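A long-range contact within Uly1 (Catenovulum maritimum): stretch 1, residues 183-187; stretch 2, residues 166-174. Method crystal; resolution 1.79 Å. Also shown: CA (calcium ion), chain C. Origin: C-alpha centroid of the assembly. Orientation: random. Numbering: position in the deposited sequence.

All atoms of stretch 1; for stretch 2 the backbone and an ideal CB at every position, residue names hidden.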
# COMPACT_ATOMS: atom_id res chain seq x y z
N ASP A 183 -23.26 -9.37 8.27
CA ASP A 183 -21.87 -9.82 8.22
C ASP A 183 -21.47 -9.91 6.75
O ASP A 183 -21.85 -10.85 6.04
CB ASP A 183 -21.72 -11.16 8.95
CG ASP A 183 -20.29 -11.69 8.97
OD1 ASP A 183 -19.40 -11.15 8.28
OD2 ASP A 183 -20.08 -12.70 9.68
N TYR A 184 -20.70 -8.92 6.28
CA TYR A 184 -20.14 -8.92 4.94
C TYR A 184 -18.66 -9.28 4.92
O TYR A 184 -18.00 -9.08 3.89
CB TYR A 184 -20.33 -7.55 4.29
CG TYR A 184 -21.76 -7.26 3.92
CD1 TYR A 184 -22.63 -6.69 4.85
CD2 TYR A 184 -22.25 -7.56 2.66
CE1 TYR A 184 -23.94 -6.43 4.52
CE2 TYR A 184 -23.56 -7.29 2.32
CZ TYR A 184 -24.40 -6.73 3.26
OH TYR A 184 -25.71 -6.46 2.95
N LYS A 185 -18.11 -9.79 6.02
CA LYS A 185 -16.68 -10.03 6.15
C LYS A 185 -16.40 -11.52 6.03
O LYS A 185 -16.95 -12.33 6.79
CB LYS A 185 -16.15 -9.47 7.47
CG LYS A 185 -16.23 -7.92 7.58
CD LYS A 185 -15.70 -7.45 8.93
CE LYS A 185 -16.65 -7.85 10.06
NZ LYS A 185 -16.13 -7.49 11.42
N HIS A 186 -15.56 -11.87 5.07
CA HIS A 186 -15.21 -13.25 4.79
C HIS A 186 -13.81 -13.54 5.32
O HIS A 186 -12.90 -12.71 5.20
CB HIS A 186 -15.29 -13.53 3.30
CG HIS A 186 -16.67 -13.35 2.75
ND1 HIS A 186 -17.54 -14.41 2.57
CD2 HIS A 186 -17.34 -12.23 2.38
CE1 HIS A 186 -18.68 -13.95 2.09
NE2 HIS A 186 -18.59 -12.63 1.97
N LEU A 187 -13.65 -14.71 5.90
CA LEU A 187 -12.42 -15.08 6.58
C LEU A 187 -11.39 -15.69 5.63
O LEU A 187 -10.30 -16.06 6.08
CB LEU A 187 -12.75 -16.06 7.71
CG LEU A 187 -11.75 -16.22 8.86
CD1 LEU A 187 -11.50 -14.87 9.52
CD2 LEU A 187 -12.28 -17.23 9.86
N UNK A 166 -25.29 -0.19 -4.08
CA UNK A 166 -25.63 -0.31 -2.67
C UNK A 166 -25.05 -1.60 -2.11
O UNK A 166 -24.51 -2.42 -2.85
CB UNK A 166 -27.15 -0.27 -2.47
N UNK A 167 -25.24 -1.79 -0.80
CA UNK A 167 -24.84 -3.03 -0.14
C UNK A 167 -25.50 -4.27 -0.76
O UNK A 167 -24.98 -5.38 -0.58
CB UNK A 167 -25.18 -2.95 1.35
N UNK A 168 -26.62 -4.10 -1.47
CA UNK A 168 -27.25 -5.22 -2.17
C UNK A 168 -26.27 -5.89 -3.14
O UNK A 168 -26.40 -7.09 -3.42
CB UNK A 168 -28.49 -4.74 -2.92
N UNK A 169 -25.29 -5.15 -3.64
CA UNK A 169 -24.30 -5.68 -4.57
C UNK A 169 -23.24 -6.55 -3.89
O UNK A 169 -22.48 -7.21 -4.59
CB UNK A 169 -23.62 -4.52 -5.30
N UNK A 170 -23.18 -6.56 -2.57
CA UNK A 170 -22.10 -7.26 -1.89
C UNK A 170 -22.61 -8.54 -1.25
O UNK A 170 -23.80 -8.67 -0.93
CB UNK A 170 -21.46 -6.36 -0.83
N UNK A 171 -21.70 -9.49 -1.10
CA UNK A 171 -22.04 -10.87 -0.76
C UNK A 171 -21.84 -11.07 0.73
O UNK A 171 -20.75 -10.83 1.27
CB UNK A 171 -21.20 -11.86 -1.56
N UNK A 172 -22.90 -11.51 1.40
CA UNK A 172 -22.83 -11.74 2.84
C UNK A 172 -22.04 -13.00 3.16
O UNK A 172 -21.98 -13.97 2.38
CB UNK A 172 -24.24 -11.84 3.43
N UNK A 173 -21.42 -12.99 4.34
CA UNK A 173 -20.88 -14.21 4.93
C UNK A 173 -22.06 -15.09 5.32
O UNK A 173 -22.83 -14.74 6.21
CB UNK A 173 -19.99 -13.91 6.13
N UNK A 174 -22.22 -16.22 4.62
CA UNK A 174 -23.22 -17.22 4.97
C UNK A 174 -22.57 -18.54 5.36
O UNK A 174 -23.21 -19.60 5.29
CB UNK A 174 -24.19 -17.44 3.80
CA CA C . -17.77 -12.99 8.91

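Position 166 lies beyond the reach of stretch 1, with nothing of it within 5.5 Å of the ideal CB, so the contact leaves the choice open. A short polar residue would suit the start of the 3-10 turn spanning 167 to 169, because its side chain could accept a hydrogen bond from a backbone amide there. The residue is Thr-166, and its OG1 does so, receiving the amide N of residue 168 at 3.1 Å.

At position 167 the CA-to-CB bond points toward stretch 1, and the ideal CB is 3.9 Å from Tyr-184 OH. A broad aromatic ring lies there, so a branched or long apolar side chain would suit, although a polar group might seek the hydroxyl. Leu-167 takes the apolar course: its CD1 stands over one face of the ring, 4.3 Å from the centroid of Tyr-184, and its CG packs 3.5 Å from Tyr-184 CZ. The backbone helps too, since water 1 donates to Leu-167 O (3.0 Å) and is hydrogen-bonded to Tyr-184 OH (3.1 Å).

Positions 168 and 169 direct their CB atoms away, with nothing of stretch 1 nearby; many residues would serve, and the polar Thr-168 and Gln-169 fill them.

Position 170 turns back toward the tyrosine, its ideal CB 3.8 Å from Tyr-184 CD2. An apolar side chain is favoured, of almost any size if its end can swing clear. Phe-170 fits this description: its CB packs 3.8 Å from Tyr-184 CD2, while the phenyl ring leads away from stretch 1.

At position 171 the CB points away, and the main interaction needs no particular side chain. The imidazole donates from His-186 NE2 to the carbonyl O of residue 171 at 2.9 Å, with a nearly straight angle of 171°. A small or beta-branched residue would accommodate the extended backbone, whose phi/psi is -99/124. Val-171 is such a residue, and its CG1 comes within 4.4 Å of His-186 NE2.

Position 172 points sideways, its ideal CB 3.7 Å from Asp-183 O and 4.7 Å from Tyr-184 CE2. A long side chain with a flexible aliphatic stem could run across the ring face left free by residue 167; Lys, Arg, Gln or Met would all be reasonable. Lys-172 places CG 4.1 Å from the centroid of the Tyr-184 ring, over the face opposite Leu-167, and CE 3.5 Å from Tyr-184 OH.

Position 173 gives the strongest clue. Its CB points toward Lys-185 O and Asp-183 OD1, each 3.5 Å from the ideal CB, and a calcium ion lies just beyond. A carboxylate is expected, and a short one fits the distance best. Asp-173 binds the ion through OD2 at 2.4 Å, beside Asp-183 and Lys-185 O, so the metal holds together oxygens that would otherwise repel. Its amide N also donates to Asp-183 O (2.8 Å), and CB covers one face of His-186.

Position 174 points away from stretch 1, and the polar Thr-174 is one of many acceptable choices.

Stretch 2 166-174: TLTQFVKDT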
# COMPACT_ATOMS: atom_id res chain seq x y z
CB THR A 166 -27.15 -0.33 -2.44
OG1 THR A 166 -27.66 -1.59 -2.87
CG2 THR A 166 -27.88 0.81 -3.19
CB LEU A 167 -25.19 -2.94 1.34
CG LEU A 167 -24.23 -3.38 2.43
CD1 LEU A 167 -22.81 -2.99 2.11
CD2 LEU A 167 -24.70 -2.77 3.74
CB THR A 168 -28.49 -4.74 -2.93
OG1 THR A 168 -29.43 -4.20 -1.99
CG2 THR A 168 -29.15 -5.88 -3.67
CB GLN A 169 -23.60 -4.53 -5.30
CG GLN A 169 -24.52 -3.83 -6.29
CD GLN A 169 -25.17 -4.81 -7.23
OE1 GLN A 169 -24.52 -5.36 -8.11
NE2 GLN A 169 -26.47 -5.05 -7.04
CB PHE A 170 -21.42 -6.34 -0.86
CG PHE A 170 -20.46 -5.39 -1.51
CD1 PHE A 170 -20.93 -4.25 -2.17
CD2 PHE A 170 -19.10 -5.68 -1.56
CE1 PHE A 170 -20.06 -3.39 -2.81
CE2 PHE A 170 -18.22 -4.83 -2.19
CZ PHE A 170 -18.70 -3.67 -2.83
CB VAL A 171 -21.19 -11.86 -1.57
CG1 VAL A 171 -21.59 -13.30 -1.18
CG2 VAL A 171 -21.37 -11.63 -3.05
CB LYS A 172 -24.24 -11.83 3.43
CG LYS A 172 -25.08 -10.57 3.24
CD LYS A 172 -26.36 -10.61 4.06
CE LYS A 172 -27.32 -9.50 3.66
NZ LYS A 172 -28.51 -9.44 4.56
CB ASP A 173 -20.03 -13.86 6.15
CG ASP A 173 -19.42 -15.08 6.83
OD1 ASP A 173 -19.74 -16.22 6.44
OD2 ASP A 173 -18.61 -14.90 7.75
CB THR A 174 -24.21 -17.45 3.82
OG1 THR A 174 -23.52 -17.80 2.61
CG2 THR A 174 -25.04 -16.20 3.57
O HOH W 1 -26.43 -7.85 0.27
O HOH W 2 -18.81 -8.98 1.20
O HOH W 3 -15.94 -16.38 6.18
O HOH W 4 -15.44 -13.84 8.95
O HOH W 5 -17.58 -14.39 10.98
O HOH W 6 -16.88 -11.31 10.46
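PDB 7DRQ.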